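Local coordinates for protein Myo-inositol phosphohydrolase (Mitsuokella multacida, PDB 4WU3) that probably removes phosphate from inositol hexakisphosphate and related inositol polyphosphates as a phytase of the protein tyrosine phosphatase-like family, at residues P335-D348 with F429-G443. The protein carries 2 engineered substitutions. Sequence-based numbering, arbitrary orientation.
Sequences PDYNGYIWRLDTKD and FNGNAVSWYGLRDWG. With 4IP (inositol-(1,3,4,5)-tetrakisphosphate), chain F.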
loop_
_atom_site.group_PDB
_atom_site.type_symbol
_atom_site.label_atom_id
_atom_site.label_comp_id
_atom_site.label_asym_id
_atom_site.label_seq_id
_atom_site.Cartn_x
_atom_site.Cartn_y
_atom_site.Cartn_z
ATOM N N PRO A 335 -3.839 -15.762 2.005
ATOM C CA PRO A 335 -4.451 -16.681 1.058
ATOM C C PRO A 335 -5.236 -17.776 1.769
ATOM O O PRO A 335 -4.893 -18.158 2.891
ATOM C CB PRO A 335 -3.256 -17.269 0.302
ATOM C CG PRO A 335 -2.050 -16.961 1.123
ATOM C CD PRO A 335 -2.371 -15.719 1.897
ATOM N N ASP A 336 -6.302 -18.250 1.137
ATOM C CA ASP A 336 -7.049 -19.400 1.649
ATOM C C ASP A 336 -6.739 -20.592 0.742
ATOM O O ASP A 336 -7.050 -20.576 -0.448
ATOM C CB ASP A 336 -8.546 -19.099 1.681
ATOM C CG ASP A 336 -9.377 -20.248 2.238
ATOM O OD1 ASP A 336 -8.837 -21.339 2.534
ATOM O OD2 ASP A 336 -10.602 -20.050 2.381
ATOM N N TYR A 337 -6.113 -21.617 1.310
ATOM C CA TYR A 337 -5.678 -22.776 0.544
ATOM C C TYR A 337 -6.654 -23.931 0.646
ATOM O O TYR A 337 -6.389 -24.999 0.126
ATOM C CB TYR A 337 -4.295 -23.243 1.023
ATOM C CG TYR A 337 -3.201 -22.256 0.698
ATOM C CD1 TYR A 337 -2.965 -21.880 -0.611
ATOM C CD2 TYR A 337 -2.434 -21.682 1.695
ATOM C CE1 TYR A 337 -1.989 -20.961 -0.922
ATOM C CE2 TYR A 337 -1.450 -20.764 1.395
ATOM C CZ TYR A 337 -1.229 -20.409 0.081
ATOM O OH TYR A 337 -0.242 -19.502 -0.253
ATOM N N ASN A 338 -7.779 -23.719 1.324
ATOM C CA ASN A 338 -8.766 -24.780 1.519
ATOM C C ASN A 338 -9.440 -25.196 0.218
ATOM O O ASN A 338 -9.649 -24.378 -0.680
ATOM C CB ASN A 338 -9.801 -24.364 2.565
ATOM C CG ASN A 338 -9.222 -24.329 3.972
ATOM O OD1 ASN A 338 -8.345 -25.123 4.333
ATOM N ND2 ASN A 338 -9.709 -23.410 4.771
ATOM N N GLY A 339 -9.752 -26.484 0.117
ATOM C CA GLY A 339 -10.424 -27.024 -1.060
ATOM C C GLY A 339 -11.778 -26.381 -1.288
ATOM O O GLY A 339 -12.494 -26.059 -0.342
ATOM N N TYR A 340 -12.134 -26.198 -2.553
ATOM C CA TYR A 340 -13.427 -25.631 -2.897
ATOM C C TYR A 340 -14.092 -26.336 -4.095
ATOM O O TYR A 340 -15.176 -25.936 -4.528
ATOM C CB TYR A 340 -13.254 -24.149 -3.210
ATOM C CG TYR A 340 -12.235 -23.940 -4.300
ATOM C CD1 TYR A 340 -12.591 -24.101 -5.625
ATOM C CD2 TYR A 340 -10.918 -23.619 -4.007
ATOM C CE1 TYR A 340 -11.673 -23.931 -6.643
ATOM C CE2 TYR A 340 -9.986 -23.441 -5.024
ATOM C CZ TYR A 340 -10.378 -23.603 -6.344
ATOM O OH TYR A 340 -9.499 -23.438 -7.396
ATOM N N ILE A 341 -13.455 -27.374 -4.629
ATOM C CA ILE A 341 -14.029 -28.113 -5.755
ATOM C C ILE A 341 -13.520 -29.546 -5.821
ATOM O O ILE A 341 -12.389 -29.839 -5.425
ATOM C CB ILE A 341 -13.715 -27.407 -7.096
ATOM C CG1 ILE A 341 -14.618 -27.923 -8.220
ATOM C CG2 ILE A 341 -12.254 -27.593 -7.475
ATOM C CD1 ILE A 341 -14.475 -27.173 -9.527
ATOM N N TRP A 342 -14.357 -30.440 -6.331
ATOM C CA TRP A 342 -13.909 -31.786 -6.634
ATOM C C TRP A 342 -13.294 -31.796 -8.030
ATOM O O TRP A 342 -13.960 -31.589 -9.043
ATOM C CB TRP A 342 -15.048 -32.799 -6.532
ATOM C CG TRP A 342 -15.429 -33.131 -5.120
ATOM C CD1 TRP A 342 -16.568 -32.757 -4.479
ATOM C CD2 TRP A 342 -14.668 -33.900 -4.174
ATOM N NE1 TRP A 342 -16.569 -33.240 -3.184
ATOM C CE2 TRP A 342 -15.415 -33.948 -2.975
ATOM C CE3 TRP A 342 -13.426 -34.547 -4.221
ATOM C CZ2 TRP A 342 -14.962 -34.616 -1.838
ATOM C CZ3 TRP A 342 -12.974 -35.203 -3.091
ATOM C CH2 TRP A 342 -13.746 -35.244 -1.918
ATOM N N ARG A 343 -11.992 -32.013 -8.056
ATOM C CA ARG A 343 -11.244 -32.085 -9.281
ATOM C C ARG A 343 -11.277 -33.510 -9.795
ATOM O O ARG A 343 -11.126 -34.458 -9.028
ATOM C CB ARG A 343 -9.805 -31.693 -8.987
ATOM C CG ARG A 343 -8.833 -31.925 -10.127
ATOM C CD ARG A 343 -7.419 -31.576 -9.687
ATOM N NE ARG A 343 -6.531 -31.330 -10.819
ATOM C CZ ARG A 343 -5.248 -30.988 -10.704
ATOM N NH1 ARG A 343 -4.691 -30.851 -9.509
ATOM N NH2 ARG A 343 -4.515 -30.786 -11.790
ATOM N N LEU A 344 -11.471 -33.651 -11.097
ATOM C CA LEU A 344 -11.300 -34.924 -11.771
ATOM C C LEU A 344 -9.826 -35.145 -12.097
ATOM O O LEU A 344 -9.315 -34.577 -13.051
ATOM C CB LEU A 344 -12.119 -34.930 -13.061
ATOM C CG LEU A 344 -11.918 -36.110 -14.009
ATOM C CD1 LEU A 344 -12.232 -37.426 -13.313
ATOM C CD2 LEU A 344 -12.811 -35.906 -15.225
ATOM N N ASP A 345 -9.148 -35.972 -11.305
ATOM C CA ASP A 345 -7.719 -36.232 -11.495
ATOM C C ASP A 345 -7.501 -37.086 -12.726
ATOM O O ASP A 345 -6.627 -36.812 -13.541
ATOM C CB ASP A 345 -7.126 -36.958 -10.283
ATOM C CG ASP A 345 -6.974 -36.054 -9.069
ATOM O OD1 ASP A 345 -6.906 -34.825 -9.252
ATOM O OD2 ASP A 345 -6.916 -36.572 -7.935
ATOM N N THR A 346 -8.290 -38.147 -12.847
ATOM C CA THR A 346 -8.194 -39.026 -13.996
ATOM C C THR A 346 -9.484 -39.818 -14.165
ATOM O O THR A 346 -10.060 -40.354 -13.212
ATOM C CB THR A 346 -6.962 -39.958 -13.915
ATOM O OG1 THR A 346 -6.928 -40.817 -15.065
ATOM C CG2 THR A 346 -6.990 -40.801 -12.658
ATOM N N LYS A 347 -9.938 -39.852 -15.406
ATOM C CA LYS A 347 -11.170 -40.506 -15.766
ATOM C C LYS A 347 -10.965 -42.003 -15.799
ATOM O O LYS A 347 -9.894 -42.479 -16.142
ATOM C CB LYS A 347 -11.594 -40.047 -17.146
ATOM C CG LYS A 347 -13.067 -39.784 -17.245
ATOM C CD LYS A 347 -13.455 -39.469 -18.677
ATOM C CE LYS A 347 -14.729 -40.195 -19.064
ATOM N NZ LYS A 347 -15.163 -39.801 -20.424
ATOM N N ASP A 348 -12.005 -42.740 -15.450
ATOM C CA ASP A 348 -11.954 -44.194 -15.459
ATOM C C ASP A 348 -11.796 -44.698 -16.882
ATOM O O ASP A 348 -12.706 -44.559 -17.704
ATOM C CB ASP A 348 -13.233 -44.744 -14.853
ATOM C CG ASP A 348 -13.183 -46.236 -14.626
ATOM O OD1 ASP A 348 -12.150 -46.867 -14.953
ATOM O OD2 ASP A 348 -14.193 -46.780 -14.125
ATOM N N PHE A 429 -14.671 -41.574 -7.123
ATOM C CA PHE A 429 -16.108 -41.385 -7.359
ATOM C C PHE A 429 -16.502 -42.101 -8.638
ATOM O O PHE A 429 -15.997 -41.746 -9.704
ATOM C CB PHE A 429 -16.446 -39.909 -7.563
ATOM C CG PHE A 429 -16.361 -39.077 -6.320
ATOM C CD1 PHE A 429 -16.188 -39.660 -5.077
ATOM C CD2 PHE A 429 -16.486 -37.704 -6.401
ATOM C CE1 PHE A 429 -16.126 -38.890 -3.933
ATOM C CE2 PHE A 429 -16.427 -36.923 -5.263
ATOM C CZ PHE A 429 -16.242 -37.516 -4.027
ATOM N N ASN A 430 -17.411 -43.074 -8.548
ATOM C CA ASN A 430 -17.881 -43.813 -9.742
ATOM C C ASN A 430 -16.752 -44.392 -10.588
ATOM O O ASN A 430 -16.878 -44.494 -11.809
ATOM C CB ASN A 430 -18.716 -42.916 -10.664
ATOM C CG ASN A 430 -19.914 -42.300 -9.973
ATOM O OD1 ASN A 430 -20.427 -42.825 -8.990
ATOM N ND2 ASN A 430 -20.378 -41.178 -10.504
ATOM N N GLY A 431 -15.648 -44.758 -9.951
ATOM C CA GLY A 431 -14.515 -45.326 -10.672
ATOM C C GLY A 431 -13.475 -44.300 -11.074
ATOM O O GLY A 431 -12.354 -44.665 -11.460
ATOM N N ASN A 432 -13.834 -43.019 -10.997
ATOM C CA ASN A 432 -12.918 -41.933 -11.372
ATOM C C ASN A 432 -12.125 -41.436 -10.174
ATOM O O ASN A 432 -12.668 -41.293 -9.086
ATOM C CB ASN A 432 -13.686 -40.739 -11.947
ATOM C CG ASN A 432 -14.569 -41.109 -13.114
ATOM O OD1 ASN A 432 -14.115 -41.641 -14.122
ATOM N ND2 ASN A 432 -15.853 -40.822 -12.981
ATOM N N ALA A 433 -10.843 -41.157 -10.391
ATOM C CA ALA A 433 -9.983 -40.556 -9.370
ATOM C C ALA A 433 -10.340 -39.077 -9.216
ATOM O O ALA A 433 -10.361 -38.336 -10.199
ATOM C CB ALA A 433 -8.523 -40.695 -9.780
ATOM N N VAL A 434 -10.615 -38.657 -7.987
ATOM C CA VAL A 434 -10.962 -37.281 -7.701
ATOM C C VAL A 434 -10.162 -36.786 -6.509
ATOM O O VAL A 434 -9.618 -37.584 -5.747
ATOM C CB VAL A 434 -12.466 -37.129 -7.394
ATOM C CG1 VAL A 434 -13.308 -37.603 -8.568
ATOM C CG2 VAL A 434 -12.837 -37.901 -6.144
ATOM N N SER A 435 -10.090 -35.465 -6.366
ATOM C CA SER A 435 -9.429 -34.835 -5.224
ATOM C C SER A 435 -10.120 -33.537 -4.820
ATOM O O SER A 435 -10.787 -32.890 -5.624
ATOM C CB SER A 435 -7.941 -34.589 -5.515
ATOM O OG SER A 435 -7.766 -33.780 -6.658
ATOM N N TRP A 436 -9.981 -33.163 -3.557
ATOM C CA TRP A 436 -10.586 -31.934 -3.074
ATOM C C TRP A 436 -9.568 -30.819 -3.269
ATOM O O TRP A 436 -8.611 -30.697 -2.516
ATOM C CB TRP A 436 -10.982 -32.088 -1.614
ATOM C CG TRP A 436 -11.747 -30.923 -1.036
ATOM C CD1 TRP A 436 -11.390 -30.171 0.041
ATOM C CD2 TRP A 436 -13.004 -30.399 -1.492
ATOM N NE1 TRP A 436 -12.334 -29.211 0.283
ATOM C CE2 TRP A 436 -13.336 -29.326 -0.644
ATOM C CE3 TRP A 436 -13.875 -30.729 -2.538
ATOM C CZ2 TRP A 436 -14.505 -28.578 -0.804
ATOM C CZ3 TRP A 436 -15.035 -29.985 -2.702
ATOM C CH2 TRP A 436 -15.339 -28.922 -1.837
ATOM N N TYR A 437 -9.778 -30.028 -4.309
ATOM C CA TYR A 437 -8.770 -29.112 -4.802
ATOM C C TYR A 437 -8.920 -27.736 -4.208
ATOM O O TYR A 437 -9.960 -27.101 -4.358
ATOM C CB TYR A 437 -8.855 -28.989 -6.326
ATOM C CG TYR A 437 -7.762 -28.126 -6.922
ATOM C CD1 TYR A 437 -6.503 -28.650 -7.187
ATOM C CD2 TYR A 437 -7.986 -26.788 -7.202
ATOM C CE1 TYR A 437 -5.497 -27.860 -7.731
ATOM C CE2 TYR A 437 -6.984 -25.987 -7.728
ATOM C CZ TYR A 437 -5.745 -26.528 -7.991
ATOM O OH TYR A 437 -4.762 -25.731 -8.519
ATOM N N GLY A 438 -7.862 -27.274 -3.552
ATOM C CA GLY A 438 -7.766 -25.874 -3.137
ATOM C C GLY A 438 -6.668 -25.170 -3.915
ATOM O O GLY A 438 -5.921 -25.800 -4.645
ATOM N N LEU A 439 -6.575 -23.858 -3.760
ATOM C CA LEU A 439 -5.533 -23.075 -4.411
ATOM C C LEU A 439 -4.156 -23.716 -4.254
ATOM O O LEU A 439 -3.779 -24.147 -3.163
ATOM C CB LEU A 439 -5.521 -21.672 -3.810
ATOM C CG LEU A 439 -4.364 -20.755 -4.211
ATOM C CD1 LEU A 439 -4.525 -20.314 -5.658
ATOM C CD2 LEU A 439 -4.327 -19.559 -3.269
ATOM N N ARG A 440 -3.403 -23.752 -5.347
ATOM C CA ARG A 440 -2.098 -24.441 -5.402
ATOM C C ARG A 440 -2.133 -25.930 -5.024
ATOM O O ARG A 440 -1.095 -26.533 -4.741
ATOM C CB ARG A 440 -1.076 -23.730 -4.517
ATOM C CG ARG A 440 -0.524 -22.451 -5.119
ATOM C CD ARG A 440 0.460 -21.802 -4.166
ATOM N NE ARG A 440 0.803 -20.449 -4.583
ATOM C CZ ARG A 440 1.707 -19.687 -3.977
ATOM N NH1 ARG A 440 2.373 -20.148 -2.923
ATOM N NH2 ARG A 440 1.955 -18.471 -4.442
ATOM N N ASP A 441 -3.316 -26.529 -5.039
ATOM C CA ASP A 441 -3.498 -27.902 -4.554
ATOM C C ASP A 441 -3.023 -28.097 -3.097
ATOM O O ASP A 441 -2.511 -29.158 -2.731
ATOM C CB ASP A 441 -2.800 -28.901 -5.489
ATOM C CG ASP A 441 -3.285 -30.336 -5.275
ATOM O OD1 ASP A 441 -4.407 -30.506 -4.756
ATOM O OD2 ASP A 441 -2.542 -31.290 -5.603
ATOM N N TRP A 442 -3.210 -27.079 -2.262
ATOM C CA TRP A 442 -2.771 -27.142 -0.868
ATOM C C TRP A 442 -3.949 -27.284 0.101
ATOM O O TRP A 442 -3.943 -26.727 1.204
ATOM C CB TRP A 442 -1.934 -25.911 -0.501
ATOM C CG TRP A 442 -0.562 -25.915 -1.100
ATOM C CD1 TRP A 442 0.018 -26.924 -1.812
ATOM C CD2 TRP A 442 0.417 -24.875 -1.012
ATOM N NE1 TRP A 442 1.288 -26.569 -2.195
ATOM C CE2 TRP A 442 1.563 -25.318 -1.710
ATOM C CE3 TRP A 442 0.433 -23.606 -0.428
ATOM C CZ2 TRP A 442 2.711 -24.543 -1.833
ATOM C CZ3 TRP A 442 1.576 -22.833 -0.547
ATOM C CH2 TRP A 442 2.700 -23.307 -1.250
ATOM N N GLY A 443 -4.942 -28.067 -0.308
ATOM C CA GLY A 443 -6.118 -28.325 0.516
ATOM C C GLY A 443 -5.841 -28.782 1.937
ATOM O O GLY A 443 -6.633 -28.515 2.830
HETATM C C1 4IP F . 2.897 -32.003 -9.767
HETATM O O1 4IP F . 3.286 -33.376 -9.741
HETATM C C2 4IP F . 1.425 -31.881 -10.136
HETATM O O2 4IP F . 1.189 -32.545 -11.370
HETATM C C3 4IP F . 1.005 -30.426 -10.300
HETATM O O3 4IP F . -0.371 -30.364 -10.682
HETATM C C4 4IP F . 1.861 -29.702 -11.335
HETATM O O4 4IP F . 1.482 -28.321 -11.370
HETATM C C5 4IP F . 3.337 -29.822 -10.973
HETATM O O5 4IP F . 4.150 -29.194 -11.967
HETATM C C6 4IP F . 3.757 -31.281 -10.803
HETATM O O6 4IP F . 5.132 -31.361 -10.420
HETATM P P1 4IP F . 3.049 -34.325 -8.466
HETATM O O1P 4IP F . 4.031 -33.826 -7.442
HETATM O O2P 4IP F . 3.339 -35.698 -9.016
HETATM O O3P 4IP F . 1.597 -34.126 -8.112
HETATM P P3 4IP F . -1.424 -29.526 -9.791
HETATM O O4P 4IP F . -0.690 -28.246 -9.466
HETATM O O5P 4IP F . -1.695 -30.423 -8.605
HETATM O O6P 4IP F . -2.608 -29.318 -10.702
HETATM P P4 4IP F . 1.115 -27.560 -12.748
HETATM O O7P 4IP F . 0.134 -28.471 -13.445
HETATM O O8P 4IP F . 0.503 -26.270 -12.263
HETATM O O9P 4IP F . 2.456 -27.419 -13.444
HETATM P P5 4IP F . 5.480 -28.389 -11.528
HETATM O OPF 4IP F . 5.199 -27.876 -10.124
HETATM O OPG 4IP F . 5.582 -27.308 -12.584
HETATM O OPH 4IP F . 6.576 -29.428 -11.585
HETATM O O HOH W 1 -8.305 -22.369 -2.040
HETATM O O HOH W 2 -5.475 -25.410 3.510
HETATM O O HOH W 3 -12.419 -26.861 2.238
HETATM O O HOH W 4 -9.382 -28.016 2.459
HETATM O O HOH W 5 -5.398 -32.264 -6.882
HETATM O O HOH W 6 -17.053 -45.421 -14.068
#
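Y337 offers one face of its ring to the edge of W442 in a T-shaped stack, CE3 of W442 standing over the ring centre with the planes at 63°, while CD2 of L439 packs on Y337 CE1 at 3.6 Å. G339 follows with its CA over the five-membered ring of W436, a CH-pi contact 3.6 Å from the centroid, in a place where a CB would run into that indole. Y340 and I341 both face Y437 in a classic beta bulge. Strands 342-346 and 432-438 then run antiparallel as neighbours in a mixed sheet. W342 lies between two edges, W436 CE3 over one face and F429 CE2 over the opposite one, an aromatic cluster bordered by helix 449-463. With an alanine in place of W342, the F429 and W436 edges would probably lose the ring between them, and a gap would open there. On the other face of the sheet, R343 is paired with S435 through two backbone hydrogen bonds, and its extended side chain, CG anti to the backbone N (chi1 171°), carries the guanidinium past Y437 into the inositol tetrakisphosphate pocket, which D441 also lines; NH2 donates to O6P (2.6 Å) and NH1 to O5P (3.2 Å). S435 OG donates to D345 OD1 on its syn side (2.9 Å). A second classic bulge sets D345 and T346 against A433; beyond it, D348 N donates to N432 OD1 at 2.7 Å, in the carbonyl plane. One water accepts from R343 NH1 and donates to S435 OG; with D345 held by R422 and Q541, this polar second shell probably holds the phosphate-binding arginine in position.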